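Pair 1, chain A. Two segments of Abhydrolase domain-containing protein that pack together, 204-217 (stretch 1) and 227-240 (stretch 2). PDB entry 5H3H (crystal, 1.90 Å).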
# COMPACT_ATOMS: atom_id res chain seq x y z
N GLY A 204 0.93 -12.10 -3.11
CA GLY A 204 0.86 -11.03 -2.13
C GLY A 204 1.41 -11.36 -0.75
O GLY A 204 1.87 -10.44 -0.05
N LEU A 205 1.30 -12.62 -0.31
CA LEU A 205 1.79 -13.05 1.01
C LEU A 205 3.18 -12.57 1.41
O LEU A 205 3.36 -12.01 2.49
CB LEU A 205 1.73 -14.59 1.16
CG LEU A 205 0.38 -15.32 1.24
CD1 LEU A 205 0.53 -16.69 1.89
CD2 LEU A 205 -0.66 -14.49 1.98
N PRO A 206 4.19 -12.75 0.53
CA PRO A 206 5.51 -12.16 0.88
C PRO A 206 5.61 -10.62 0.94
O PRO A 206 6.67 -10.12 1.32
CB PRO A 206 6.44 -12.71 -0.20
CG PRO A 206 5.57 -13.33 -1.23
CD PRO A 206 4.30 -13.73 -0.56
N LYS A 207 4.56 -9.88 0.60
CA LYS A 207 4.55 -8.41 0.71
C LYS A 207 4.02 -7.94 2.05
O LYS A 207 4.20 -6.78 2.42
CB LYS A 207 3.72 -7.78 -0.41
CG LYS A 207 4.52 -7.61 -1.69
CD LYS A 207 3.92 -8.37 -2.86
CE LYS A 207 4.91 -8.47 -4.01
NZ LYS A 207 4.20 -8.70 -5.31
N ILE A 208 3.42 -8.86 2.80
CA ILE A 208 2.90 -8.54 4.10
C ILE A 208 4.10 -8.34 5.00
O ILE A 208 5.00 -9.18 4.95
CB ILE A 208 1.99 -9.70 4.62
CG1 ILE A 208 0.80 -9.85 3.70
CG2 ILE A 208 1.56 -9.48 6.07
CD1 ILE A 208 0.02 -8.58 3.51
N THR A 209 4.11 -7.23 5.77
CA THR A 209 5.18 -6.87 6.73
C THR A 209 4.76 -6.90 8.20
O THR A 209 5.62 -6.90 9.08
CB THR A 209 5.67 -5.41 6.53
OG1 THR A 209 5.82 -5.13 5.14
CG2 THR A 209 7.00 -5.11 7.24
N VAL A 210 3.46 -6.87 8.46
CA VAL A 210 2.93 -6.69 9.79
C VAL A 210 3.13 -7.98 10.58
O VAL A 210 3.08 -9.08 10.01
CB VAL A 210 1.38 -6.44 9.77
CG1 VAL A 210 0.91 -5.94 11.12
CG2 VAL A 210 1.01 -5.43 8.70
N ASP A 211 3.33 -7.84 11.87
CA ASP A 211 3.29 -8.95 12.83
C ASP A 211 2.03 -9.77 12.67
O ASP A 211 0.94 -9.23 12.85
CB ASP A 211 3.30 -8.43 14.26
CG ASP A 211 4.70 -7.93 14.74
OD1 ASP A 211 5.69 -7.95 13.98
OD2 ASP A 211 4.78 -7.51 15.91
N THR A 212 2.18 -11.06 12.36
CA THR A 212 1.03 -11.95 12.15
C THR A 212 0.96 -13.17 13.11
O THR A 212 2.00 -13.78 13.48
CB THR A 212 0.97 -12.35 10.68
OG1 THR A 212 1.11 -11.13 9.90
CG2 THR A 212 -0.37 -13.06 10.33
N LEU A 213 -0.28 -13.47 13.53
CA LEU A 213 -0.63 -14.73 14.18
C LEU A 213 -1.64 -15.49 13.33
O LEU A 213 -2.70 -14.93 13.01
CB LEU A 213 -1.27 -14.46 15.51
CG LEU A 213 -1.81 -15.70 16.23
CD1 LEU A 213 -0.61 -16.61 16.54
CD2 LEU A 213 -2.57 -15.33 17.49
N ILE A 214 -1.34 -16.78 13.05
CA ILE A 214 -2.21 -17.68 12.32
C ILE A 214 -2.80 -18.63 13.36
O ILE A 214 -2.06 -19.29 14.08
CB ILE A 214 -1.44 -18.53 11.25
CG1 ILE A 214 -0.51 -17.69 10.36
CG2 ILE A 214 -2.41 -19.38 10.40
CD1 ILE A 214 -1.20 -16.54 9.70
N MET A 215 -4.12 -18.69 13.40
CA MET A 215 -4.88 -19.57 14.28
C MET A 215 -5.62 -20.50 13.31
O MET A 215 -6.32 -19.99 12.39
CB MET A 215 -5.87 -18.74 15.14
CG MET A 215 -5.28 -18.18 16.42
SD MET A 215 -6.42 -17.46 17.67
CE MET A 215 -6.49 -15.96 16.84
N HIS A 216 -5.50 -21.84 13.46
CA HIS A 216 -6.21 -22.71 12.53
C HIS A 216 -6.48 -24.10 13.15
O HIS A 216 -5.62 -24.63 13.88
CB HIS A 216 -5.39 -22.87 11.27
CG HIS A 216 -6.18 -23.02 10.03
ND1 HIS A 216 -6.17 -22.06 9.06
CD2 HIS A 216 -6.92 -24.04 9.55
CE1 HIS A 216 -6.90 -22.47 8.03
NE2 HIS A 216 -7.38 -23.67 8.32
N GLY A 217 -7.69 -24.61 12.89
CA GLY A 217 -8.13 -25.95 13.32
C GLY A 217 -7.47 -27.07 12.54
O GLY A 217 -7.46 -27.07 11.29
N PHE A 227 -3.69 -24.91 4.25
CA PHE A 227 -3.67 -23.43 4.00
C PHE A 227 -2.81 -22.72 5.06
O PHE A 227 -2.04 -21.79 4.74
CB PHE A 227 -5.06 -22.83 4.10
CG PHE A 227 -6.02 -23.12 2.96
CD1 PHE A 227 -5.76 -24.05 1.96
CD2 PHE A 227 -7.26 -22.49 2.96
CE1 PHE A 227 -6.71 -24.31 0.97
CE2 PHE A 227 -8.22 -22.73 1.96
CZ PHE A 227 -7.93 -23.66 0.96
N ALA A 228 -2.94 -23.15 6.32
CA ALA A 228 -2.19 -22.53 7.42
C ALA A 228 -0.69 -22.72 7.27
O ALA A 228 0.08 -21.81 7.48
CB ALA A 228 -2.63 -23.06 8.78
N GLU A 229 -0.27 -23.93 6.91
CA GLU A 229 1.14 -24.19 6.61
C GLU A 229 1.66 -23.26 5.52
O GLU A 229 2.76 -22.73 5.61
CB GLU A 229 1.33 -25.68 6.27
CG GLU A 229 1.24 -26.54 7.53
CD GLU A 229 1.19 -28.06 7.30
OE1 GLU A 229 0.94 -28.52 6.17
OE2 GLU A 229 1.37 -28.80 8.29
N VAL A 230 0.87 -23.03 4.50
CA VAL A 230 1.30 -22.19 3.40
C VAL A 230 1.45 -20.74 3.86
O VAL A 230 2.46 -20.07 3.57
CB VAL A 230 0.39 -22.35 2.20
CG1 VAL A 230 0.64 -21.26 1.15
CG2 VAL A 230 0.62 -23.72 1.58
N MET A 231 0.49 -20.28 4.65
CA MET A 231 0.53 -18.92 5.14
C MET A 231 1.72 -18.68 6.04
O MET A 231 2.33 -17.63 5.92
CB MET A 231 -0.74 -18.57 5.88
CG MET A 231 -1.90 -18.30 4.97
SD MET A 231 -3.42 -17.81 5.88
CE MET A 231 -3.99 -19.37 6.57
N HIS A 232 2.00 -19.63 6.93
CA HIS A 232 3.10 -19.56 7.91
C HIS A 232 4.48 -19.53 7.20
O HIS A 232 5.42 -18.91 7.69
CB HIS A 232 2.99 -20.75 8.90
CG HIS A 232 3.90 -20.68 10.09
ND1 HIS A 232 4.65 -21.76 10.53
CD2 HIS A 232 4.13 -19.70 10.99
CE1 HIS A 232 5.33 -21.42 11.61
NE2 HIS A 232 5.04 -20.17 11.90
N GLU A 233 4.59 -20.22 6.07
CA GLU A 233 5.84 -20.25 5.35
C GLU A 233 6.10 -18.92 4.66
O GLU A 233 7.25 -18.47 4.63
CB GLU A 233 5.91 -21.41 4.34
CG GLU A 233 6.45 -22.68 4.96
CD GLU A 233 6.98 -23.65 3.94
OE1 GLU A 233 8.15 -24.09 4.05
OE2 GLU A 233 6.19 -23.98 3.03
N ASN A 234 5.04 -18.28 4.17
CA ASN A 234 5.14 -17.15 3.26
C ASN A 234 4.94 -15.76 3.86
O ASN A 234 5.35 -14.75 3.24
CB ASN A 234 4.20 -17.35 2.05
CG ASN A 234 4.68 -18.49 1.15
OD1 ASN A 234 5.70 -18.36 0.50
ND2 ASN A 234 3.95 -19.62 1.13
N ILE A 235 4.30 -15.67 5.02
CA ILE A 235 4.16 -14.38 5.71
C ILE A 235 5.31 -14.32 6.71
O ILE A 235 5.42 -15.16 7.61
CB ILE A 235 2.81 -14.26 6.45
CG1 ILE A 235 1.63 -14.36 5.45
CG2 ILE A 235 2.78 -12.98 7.29
CD1 ILE A 235 0.31 -14.49 6.14
N ALA A 236 6.13 -13.28 6.56
CA ALA A 236 7.31 -13.03 7.35
C ALA A 236 7.06 -12.84 8.83
O ALA A 236 6.17 -12.07 9.28
CB ALA A 236 8.04 -11.83 6.79
N GLY A 237 7.78 -13.60 9.61
CA GLY A 237 7.61 -13.55 11.03
C GLY A 237 6.32 -14.08 11.64
O GLY A 237 6.24 -14.12 12.84
N SER A 238 5.32 -14.49 10.84
CA SER A 238 4.08 -15.10 11.38
C SER A 238 4.30 -16.21 12.43
O SER A 238 5.18 -17.05 12.25
CB SER A 238 3.21 -15.66 10.24
OG SER A 238 3.85 -16.71 9.52
N ARG A 239 3.51 -16.21 13.50
CA ARG A 239 3.41 -17.34 14.44
C ARG A 239 2.23 -18.21 14.07
O ARG A 239 1.26 -17.73 13.50
CB ARG A 239 3.21 -16.86 15.86
CG ARG A 239 4.27 -15.87 16.33
CD ARG A 239 4.17 -15.53 17.82
NE ARG A 239 5.49 -15.19 18.37
CZ ARG A 239 6.10 -14.00 18.28
NH1 ARG A 239 5.52 -12.97 17.66
NH2 ARG A 239 7.32 -13.83 18.83
N LEU A 240 2.28 -19.49 14.42
CA LEU A 240 1.17 -20.41 14.13
C LEU A 240 0.71 -21.07 15.41
O LEU A 240 1.51 -21.73 16.07
CB LEU A 240 1.64 -21.49 13.18
CG LEU A 240 0.71 -22.69 12.98
CD1 LEU A 240 -0.63 -22.19 12.41
CD2 LEU A 240 1.35 -23.75 12.09
O HOH W 1 5.12 -9.97 7.82

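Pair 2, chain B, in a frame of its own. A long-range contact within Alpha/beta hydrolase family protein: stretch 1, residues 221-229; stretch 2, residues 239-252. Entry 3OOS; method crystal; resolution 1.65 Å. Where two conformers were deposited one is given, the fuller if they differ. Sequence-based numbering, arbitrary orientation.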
# COMPACT_ATOMS: atom_id res chain seq x y z
N LYS B 221 -5.18 -1.33 -19.43
CA LYS B 221 -5.64 -2.53 -20.13
C LYS B 221 -5.16 -3.84 -19.50
O LYS B 221 -5.58 -4.93 -19.92
CB LYS B 221 -5.23 -2.47 -21.61
CG LYS B 221 -5.61 -1.18 -22.37
CD LYS B 221 -7.08 -0.76 -22.18
CE LYS B 221 -8.08 -1.74 -22.79
NZ LYS B 221 -7.97 -1.85 -24.28
N ILE B 222 -4.32 -3.73 -18.48
CA ILE B 222 -3.74 -4.89 -17.80
C ILE B 222 -4.72 -5.52 -16.80
O ILE B 222 -5.63 -4.84 -16.32
CB ILE B 222 -2.42 -4.54 -17.08
CG1 ILE B 222 -2.66 -3.56 -15.93
CG2 ILE B 222 -1.39 -3.98 -18.07
CD1 ILE B 222 -1.41 -3.17 -15.18
N PRO B 223 -4.54 -6.83 -16.49
CA PRO B 223 -5.38 -7.43 -15.45
C PRO B 223 -5.24 -6.65 -14.15
O PRO B 223 -4.13 -6.34 -13.72
CB PRO B 223 -4.78 -8.83 -15.30
CG PRO B 223 -4.23 -9.14 -16.64
CD PRO B 223 -3.68 -7.84 -17.14
N SER B 224 -6.38 -6.32 -13.55
CA SER B 224 -6.40 -5.49 -12.36
C SER B 224 -7.29 -6.13 -11.31
O SER B 224 -8.50 -6.29 -11.52
CB SER B 224 -6.89 -4.09 -12.71
OG SER B 224 -6.03 -3.51 -13.67
N PHE B 225 -6.69 -6.51 -10.19
CA PHE B 225 -7.41 -7.22 -9.15
C PHE B 225 -7.64 -6.29 -7.96
O PHE B 225 -6.73 -6.03 -7.18
CB PHE B 225 -6.65 -8.50 -8.75
CG PHE B 225 -6.42 -9.44 -9.91
CD1 PHE B 225 -7.37 -10.39 -10.26
CD2 PHE B 225 -5.24 -9.36 -10.65
CE1 PHE B 225 -7.16 -11.26 -11.34
CE2 PHE B 225 -5.02 -10.22 -11.73
CZ PHE B 225 -5.98 -11.17 -12.07
N ILE B 226 -8.86 -5.77 -7.88
CA ILE B 226 -9.23 -4.78 -6.88
C ILE B 226 -9.91 -5.48 -5.71
O ILE B 226 -10.70 -6.39 -5.91
CB ILE B 226 -10.19 -3.70 -7.48
CG1 ILE B 226 -9.78 -3.29 -8.90
CG2 ILE B 226 -10.33 -2.49 -6.54
CD1 ILE B 226 -8.33 -2.79 -9.06
N TYR B 227 -9.60 -5.07 -4.49
CA TYR B 227 -10.27 -5.63 -3.31
C TYR B 227 -10.41 -4.57 -2.23
O TYR B 227 -9.70 -3.56 -2.24
CB TYR B 227 -9.52 -6.87 -2.77
CG TYR B 227 -8.26 -6.52 -2.01
CD1 TYR B 227 -8.31 -6.17 -0.66
CD2 TYR B 227 -7.02 -6.52 -2.65
CE1 TYR B 227 -7.16 -5.83 0.03
CE2 TYR B 227 -5.86 -6.19 -1.96
CZ TYR B 227 -5.94 -5.84 -0.62
OH TYR B 227 -4.80 -5.49 0.07
N CYS B 228 -11.33 -4.81 -1.29
CA CYS B 228 -11.54 -3.89 -0.18
C CYS B 228 -12.35 -4.57 0.90
O CYS B 228 -13.22 -5.40 0.61
CB CYS B 228 -12.27 -2.64 -0.65
SG CYS B 228 -12.27 -1.25 0.51
N GLY B 229 -12.06 -4.23 2.15
CA GLY B 229 -12.91 -4.62 3.27
C GLY B 229 -14.20 -3.83 3.22
O GLY B 229 -14.19 -2.61 2.99
N PHE B 239 -15.19 3.42 -3.25
CA PHE B 239 -14.05 3.88 -4.03
C PHE B 239 -13.31 2.74 -4.72
O PHE B 239 -12.75 2.93 -5.81
CB PHE B 239 -13.14 4.78 -3.19
CG PHE B 239 -13.79 6.07 -2.83
CD1 PHE B 239 -13.79 7.14 -3.73
CD2 PHE B 239 -14.48 6.21 -1.62
CE1 PHE B 239 -14.43 8.33 -3.42
CE2 PHE B 239 -15.12 7.41 -1.31
CZ PHE B 239 -15.10 8.47 -2.22
N SER B 240 -13.34 1.55 -4.12
CA SER B 240 -12.85 0.35 -4.79
C SER B 240 -13.81 -0.07 -5.90
O SER B 240 -13.38 -0.53 -6.95
CB SER B 240 -12.62 -0.79 -3.80
OG SER B 240 -11.46 -0.55 -3.00
N CYS B 241 -15.11 0.12 -5.66
CA CYS B 241 -16.11 -0.13 -6.70
C CYS B 241 -15.85 0.75 -7.92
O CYS B 241 -15.91 0.28 -9.06
CB CYS B 241 -17.52 0.11 -6.18
SG CYS B 241 -18.04 -1.09 -4.96
N GLU B 242 -15.54 2.02 -7.67
CA GLU B 242 -15.24 2.96 -8.75
C GLU B 242 -14.02 2.51 -9.55
O GLU B 242 -14.07 2.48 -10.78
CB GLU B 242 -15.03 4.38 -8.22
CG GLU B 242 -14.61 5.36 -9.31
CD GLU B 242 -14.50 6.79 -8.83
OE1 GLU B 242 -13.81 7.04 -7.82
OE2 GLU B 242 -15.10 7.67 -9.48
N ILE B 243 -12.94 2.18 -8.85
CA ILE B 243 -11.72 1.70 -9.51
C ILE B 243 -12.01 0.51 -10.43
O ILE B 243 -11.62 0.51 -11.60
CB ILE B 243 -10.62 1.33 -8.49
CG1 ILE B 243 -10.09 2.58 -7.77
CG2 ILE B 243 -9.47 0.61 -9.19
CD1 ILE B 243 -9.32 2.27 -6.49
N ALA B 244 -12.70 -0.49 -9.89
CA ALA B 244 -12.99 -1.71 -10.64
C ALA B 244 -13.91 -1.46 -11.84
O ALA B 244 -13.79 -2.14 -12.86
CB ALA B 244 -13.58 -2.77 -9.73
N ASN B 245 -14.81 -0.49 -11.72
CA ASN B 245 -15.68 -0.12 -12.84
C ASN B 245 -14.92 0.60 -13.96
O ASN B 245 -15.15 0.33 -15.14
CB ASN B 245 -16.85 0.74 -12.36
CG ASN B 245 -17.71 1.22 -13.52
OD1 ASN B 245 -18.48 0.46 -14.10
ND2 ASN B 245 -17.56 2.50 -13.86
N LEU B 246 -14.02 1.50 -13.58
CA LEU B 246 -13.31 2.34 -14.55
C LEU B 246 -12.29 1.56 -15.38
O LEU B 246 -12.16 1.80 -16.58
CB LEU B 246 -12.64 3.53 -13.85
CG LEU B 246 -13.58 4.61 -13.29
CD1 LEU B 246 -12.80 5.63 -12.49
CD2 LEU B 246 -14.39 5.29 -14.41
N ILE B 247 -11.58 0.64 -14.74
CA ILE B 247 -10.59 -0.18 -15.43
C ILE B 247 -11.30 -1.28 -16.23
O ILE B 247 -12.03 -2.09 -15.64
CB ILE B 247 -9.58 -0.80 -14.43
CG1 ILE B 247 -8.81 0.31 -13.70
CG2 ILE B 247 -8.61 -1.73 -15.16
CD1 ILE B 247 -7.94 -0.19 -12.56
N PRO B 248 -11.10 -1.31 -17.56
CA PRO B 248 -11.84 -2.25 -18.42
C PRO B 248 -11.72 -3.72 -18.04
O PRO B 248 -12.72 -4.44 -18.10
CB PRO B 248 -11.22 -2.01 -19.81
CG PRO B 248 -10.71 -0.62 -19.76
CD PRO B 248 -10.29 -0.36 -18.34
N ASN B 249 -10.53 -4.17 -17.64
CA ASN B 249 -10.30 -5.59 -17.35
C ASN B 249 -10.12 -5.90 -15.86
O ASN B 249 -9.33 -6.78 -15.49
CB ASN B 249 -9.11 -6.12 -18.17
CG ASN B 249 -9.28 -5.90 -19.66
OD1 ASN B 249 -8.45 -5.25 -20.30
ND2 ASN B 249 -10.35 -6.45 -20.23
N ALA B 250 -10.85 -5.18 -15.02
CA ALA B 250 -10.73 -5.34 -13.56
C ALA B 250 -11.73 -6.32 -12.97
O ALA B 250 -12.84 -6.47 -13.49
CB ALA B 250 -10.84 -3.99 -12.86
N THR B 251 -11.33 -6.97 -11.88
CA THR B 251 -12.26 -7.70 -11.02
C THR B 251 -12.31 -7.03 -9.65
O THR B 251 -11.38 -6.31 -9.27
CB THR B 251 -11.88 -9.19 -10.85
OG1 THR B 251 -10.64 -9.29 -10.15
CG2 THR B 251 -11.79 -9.90 -12.20
N LEU B 252 -13.39 -7.27 -8.92
CA LEU B 252 -13.57 -6.71 -7.59
C LEU B 252 -13.89 -7.81 -6.59
O LEU B 252 -14.80 -8.62 -6.81
CB LEU B 252 -14.68 -5.66 -7.59
CG LEU B 252 -15.04 -4.99 -6.26
CD1 LEU B 252 -13.88 -4.19 -5.66
CD2 LEU B 252 -16.27 -4.11 -6.43
O HOH W 2 -7.67 -3.42 -17.73
O HOH W 3 -8.52 -8.70 -13.94
O HOH W 4 -10.48 -8.83 -7.39

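Both pairs build the same unit: a strand, a helix running back antiparallel to it, a tight turn, and the first residues of a second strand, which pairs parallel with the first. Fourteen central residues superpose with an RMSD of 0.7 Å, and in each pair the helix and first-strand axes run at 168°, approaching to 9.2 Å in pair 1 and 8.2 Å in pair 2. Two backbone hydrogen bonds fix the register. In pair 1, R239(A) N donates to T212(A) O at 2.9 Å and I214(A) N to R239(A) O at 2.8 Å; in pair 2, T251(B) N donates to S224(B) O and I226(B) N to T251(B) O, both at 2.9 Å. One residue of the second strand thus clasps the first strand through both its N and its O.

The clearest rule is the isoleucine at the centre. I214(A) matches I226(B), both with chi1 and chi2 in m, and each has the largest buried area of its pair. A leucine on the same sheet face closes one flank: I214(A) CG2 lies 3.9 Å from L240(A) CD1, and I226(B) CG2 lies 4.0 Å from L252(B) CD1. The isoleucine just after the helix, I235(A) or I247(B), meets it too, with CD1 of I214(A) 4.4 Å from CD1 of I235(A), and the same distance between CD1 of I226(B) and CD1 of I247(B).

The helix offers different side chains to this isoleucine. In pair 1, A228(A) CB sits 4.0 Å from I214(A) CG2, and the long M231(A) brings CE to 4.1 Å from the same atom. At the matching position in pair 2, the shorter, branched I243(B) places CG2 3.6 Å from I226(B) CD1, while A244(B) CB comes within 3.9 Å of I226(B) CG1. Farther along the strand, H216(A) packs obliquely on A228(A), ND1 to CB at 3.7 Å, leaving ND1 buried without a partner. Its counterpart C228(B) is small, and CB instead approaches S240(B) OG at 3.2 Å.

Near the beginning of the first strand, a hydroxyl reaches back to a loop carbonyl two residues earlier: T212(A) OG1 donates to V210(A) O at 2.8 Å, S224(B) OG to I222(B) O at 3.0 Å. The turns differ. Pair 1 uses type II, with G237(A) at positive phi, and S238(A) OG donates to I235(A) O at 2.9 Å. Pair 2 uses type I, with N249(B) at the glycine's position and A250(B) at the serine's, so that side-chain bond is absent.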